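PDB 3N6Q: YghZ aldo-keto reductase from Escherichia coli, which probably reduces aldehydes or ketones to alcohols with a nicotinamide cofactor, as other members of the aldo-keto reductase family do. Local coordinates for residues Q12-Y17 with Q313-L318. Numbering follows the deposited sequence.
Sequences QMQYRY and QALNNL
With CG anti to the backbone N (chi1 -179°) and the chain extended beyond it, Gln14 carries its amide to Leu318, tip to tip, NE2 3.8 Å from Leu318 CD1. Arg16 also reaches toward Leu318 with its tip, NH2 4.1 Å from CD1, and the methyl lies at the guanidinium edge, near its plane. The two polar ends are locked together: Gln14 OE1 accepts from Arg16 NE at 2.8 Å and from Arg16 NH2 at 2.9 Å. This side-on grip lies almost exactly in the guanidinium plane; relative to the Gln14 amide, NH2 is in the carbonyl plane and NE is tilted 25° from it. Leu315 CD1 lies by the start of the Gln14 side chain, 4.1 Å from Gln14 CB. Bent at chi2 and chi3, Met13 crosses Leu315 at about a right angle, its SD 3.9 Å from CD1. In this TIM barrel, strand 15-17 pairs antiparallel with strand 24-31, whereas 313-318 belongs to the loop joining helices 305-312 and 322-334; the contact sets the start of strand 15-17 and the residues leading into it against that loop at the surface. An alanine in place of Gln14 would probably leave Arg16 NE without this acceptor and Arg16 NH2 with one fewer, and open a gap beside Leu318 CD1. Arg16 also donates to the backbone carbonyls of Leu290, Asp292 and Val295, while Leu315 packs on Leu28 of strand 24-31.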
loop_
_atom_site.group_PDB
_atom_site.type_symbol
_atom_site.label_atom_id
_atom_site.label_comp_id
_atom_site.label_asym_id
_atom_site.label_seq_id
_atom_site.Cartn_x
_atom_site.Cartn_y
_atom_site.Cartn_z
ATOM N N GLN B 12 15.122 32.710 -17.352
ATOM C CA GLN B 12 16.469 33.085 -16.931
ATOM C C GLN B 12 17.053 32.295 -15.746
ATOM O O GLN B 12 18.292 32.210 -15.600
ATOM C CB GLN B 12 16.507 34.568 -16.561
ATOM C CG GLN B 12 16.361 35.445 -17.815
ATOM C CD GLN B 12 16.330 36.897 -17.505
ATOM O OE1 GLN B 12 15.512 37.366 -16.695
ATOM N NE2 GLN B 12 17.202 37.651 -18.173
ATOM N N MET B 13 16.183 31.700 -14.924
ATOM C CA MET B 13 16.679 30.888 -13.804
ATOM C C MET B 13 17.457 29.680 -14.322
ATOM O O MET B 13 17.112 29.049 -15.366
ATOM C CB MET B 13 15.512 30.445 -12.847
ATOM C CG MET B 13 15.977 29.539 -11.688
ATOM S SD MET B 13 17.149 30.141 -10.480
ATOM C CE MET B 13 16.477 31.709 -9.986
ATOM N N GLN B 14 18.522 29.359 -13.608
ATOM C CA GLN B 14 19.278 28.139 -13.852
ATOM C C GLN B 14 18.702 27.014 -12.963
ATOM O O GLN B 14 18.510 27.213 -11.765
ATOM C CB GLN B 14 20.736 28.373 -13.442
ATOM C CG GLN B 14 21.632 27.138 -13.698
ATOM C CD GLN B 14 23.092 27.359 -13.306
ATOM O OE1 GLN B 14 23.511 26.992 -12.217
ATOM N NE2 GLN B 14 23.863 28.025 -14.184
ATOM N N TYR B 15 18.479 25.856 -13.567
ATOM C CA TYR B 15 18.028 24.657 -12.866
ATOM C C TYR B 15 19.141 23.619 -12.892
ATOM O O TYR B 15 19.842 23.470 -13.914
ATOM C CB TYR B 15 16.808 24.114 -13.578
ATOM C CG TYR B 15 15.681 25.152 -13.477
ATOM C CD1 TYR B 15 14.866 25.215 -12.310
ATOM C CD2 TYR B 15 15.452 26.082 -14.512
ATOM C CE1 TYR B 15 13.924 26.254 -12.140
ATOM C CE2 TYR B 15 14.460 27.091 -14.384
ATOM C CZ TYR B 15 13.696 27.158 -13.199
ATOM O OH TYR B 15 12.750 28.151 -13.049
ATOM N N ARG B 16 19.284 22.895 -11.789
ATOM C CA ARG B 16 20.301 21.840 -11.664
ATOM C C ARG B 16 19.645 20.547 -11.283
ATOM O O ARG B 16 18.831 20.531 -10.307
ATOM C CB ARG B 16 21.288 22.230 -10.562
ATOM C CG ARG B 16 22.042 23.540 -10.913
ATOM C CD ARG B 16 23.143 23.812 -9.856
ATOM N NE ARG B 16 23.942 24.945 -10.338
ATOM C CZ ARG B 16 25.209 25.178 -10.025
ATOM N NH1 ARG B 16 25.848 24.408 -9.123
ATOM N NH2 ARG B 16 25.827 26.220 -10.607
ATOM N N TYR B 17 19.996 19.462 -11.997
ATOM C CA TYR B 17 19.554 18.125 -11.585
ATOM C C TYR B 17 20.055 17.839 -10.210
ATOM O O TYR B 17 21.221 18.083 -9.892
ATOM C CB TYR B 17 20.022 17.020 -12.569
ATOM C CG TYR B 17 19.238 17.067 -13.841
ATOM C CD1 TYR B 17 18.068 16.352 -13.963
ATOM C CD2 TYR B 17 19.620 17.909 -14.898
ATOM C CE1 TYR B 17 17.258 16.470 -15.128
ATOM C CE2 TYR B 17 18.860 17.986 -16.087
ATOM C CZ TYR B 17 17.693 17.272 -16.184
ATOM O OH TYR B 17 16.940 17.345 -17.319
ATOM N N GLN B 313 20.830 37.402 -9.185
ATOM C CA GLN B 313 21.873 37.952 -10.086
ATOM C C GLN B 313 23.258 37.402 -9.820
ATOM O O GLN B 313 24.183 37.569 -10.650
ATOM C CB GLN B 313 21.903 39.483 -10.022
ATOM C CG GLN B 313 20.644 40.094 -10.649
ATOM C CD GLN B 313 20.744 41.597 -10.657
ATOM O OE1 GLN B 313 21.669 42.159 -11.259
ATOM N NE2 GLN B 313 19.887 42.257 -9.877
ATOM N N ALA B 314 23.391 36.652 -8.731
ATOM C CA ALA B 314 24.646 35.859 -8.540
ATOM C C ALA B 314 24.896 34.950 -9.759
ATOM O O ALA B 314 26.070 34.644 -10.116
ATOM C CB ALA B 314 24.589 35.039 -7.243
ATOM N N LEU B 315 23.819 34.500 -10.404
ATOM C CA LEU B 315 23.978 33.624 -11.543
ATOM C C LEU B 315 24.733 34.285 -12.726
ATOM O O LEU B 315 25.124 33.586 -13.659
ATOM C CB LEU B 315 22.629 33.037 -12.030
ATOM C CG LEU B 315 21.886 32.220 -10.935
ATOM C CD1 LEU B 315 20.448 31.916 -11.447
ATOM C CD2 LEU B 315 22.724 30.913 -10.691
ATOM N N ASN B 316 24.866 35.602 -12.705
ATOM C CA ASN B 316 25.562 36.320 -13.818
ATOM C C ASN B 316 27.068 36.184 -13.768
ATOM O O ASN B 316 27.770 36.590 -14.712
ATOM C CB ASN B 316 25.166 37.791 -13.797
ATOM C CG ASN B 316 23.721 37.954 -14.178
ATOM O OD1 ASN B 316 23.219 37.129 -14.921
ATOM N ND2 ASN B 316 23.047 38.957 -13.656
ATOM N N ASN B 317 27.589 35.689 -12.638
ATOM C CA ASN B 317 29.024 35.530 -12.517
ATOM C C ASN B 317 29.336 34.335 -11.633
ATOM O O ASN B 317 29.620 34.521 -10.442
ATOM C CB ASN B 317 29.665 36.805 -11.915
ATOM C CG ASN B 317 31.188 36.819 -12.078
ATOM O OD1 ASN B 317 31.783 35.785 -12.403
ATOM N ND2 ASN B 317 31.829 37.961 -11.763
ATOM N N LEU B 318 29.355 33.137 -12.211
ATOM C CA LEU B 318 29.644 31.935 -11.433
ATOM C C LEU B 318 31.125 31.541 -11.552
ATOM O O LEU B 318 31.532 30.482 -11.060
ATOM C CB LEU B 318 28.743 30.800 -11.898
ATOM C CG LEU B 318 27.257 31.090 -11.615
ATOM C CD1 LEU B 318 26.426 29.921 -12.151
ATOM C CD2 LEU B 318 26.959 31.323 -10.075
#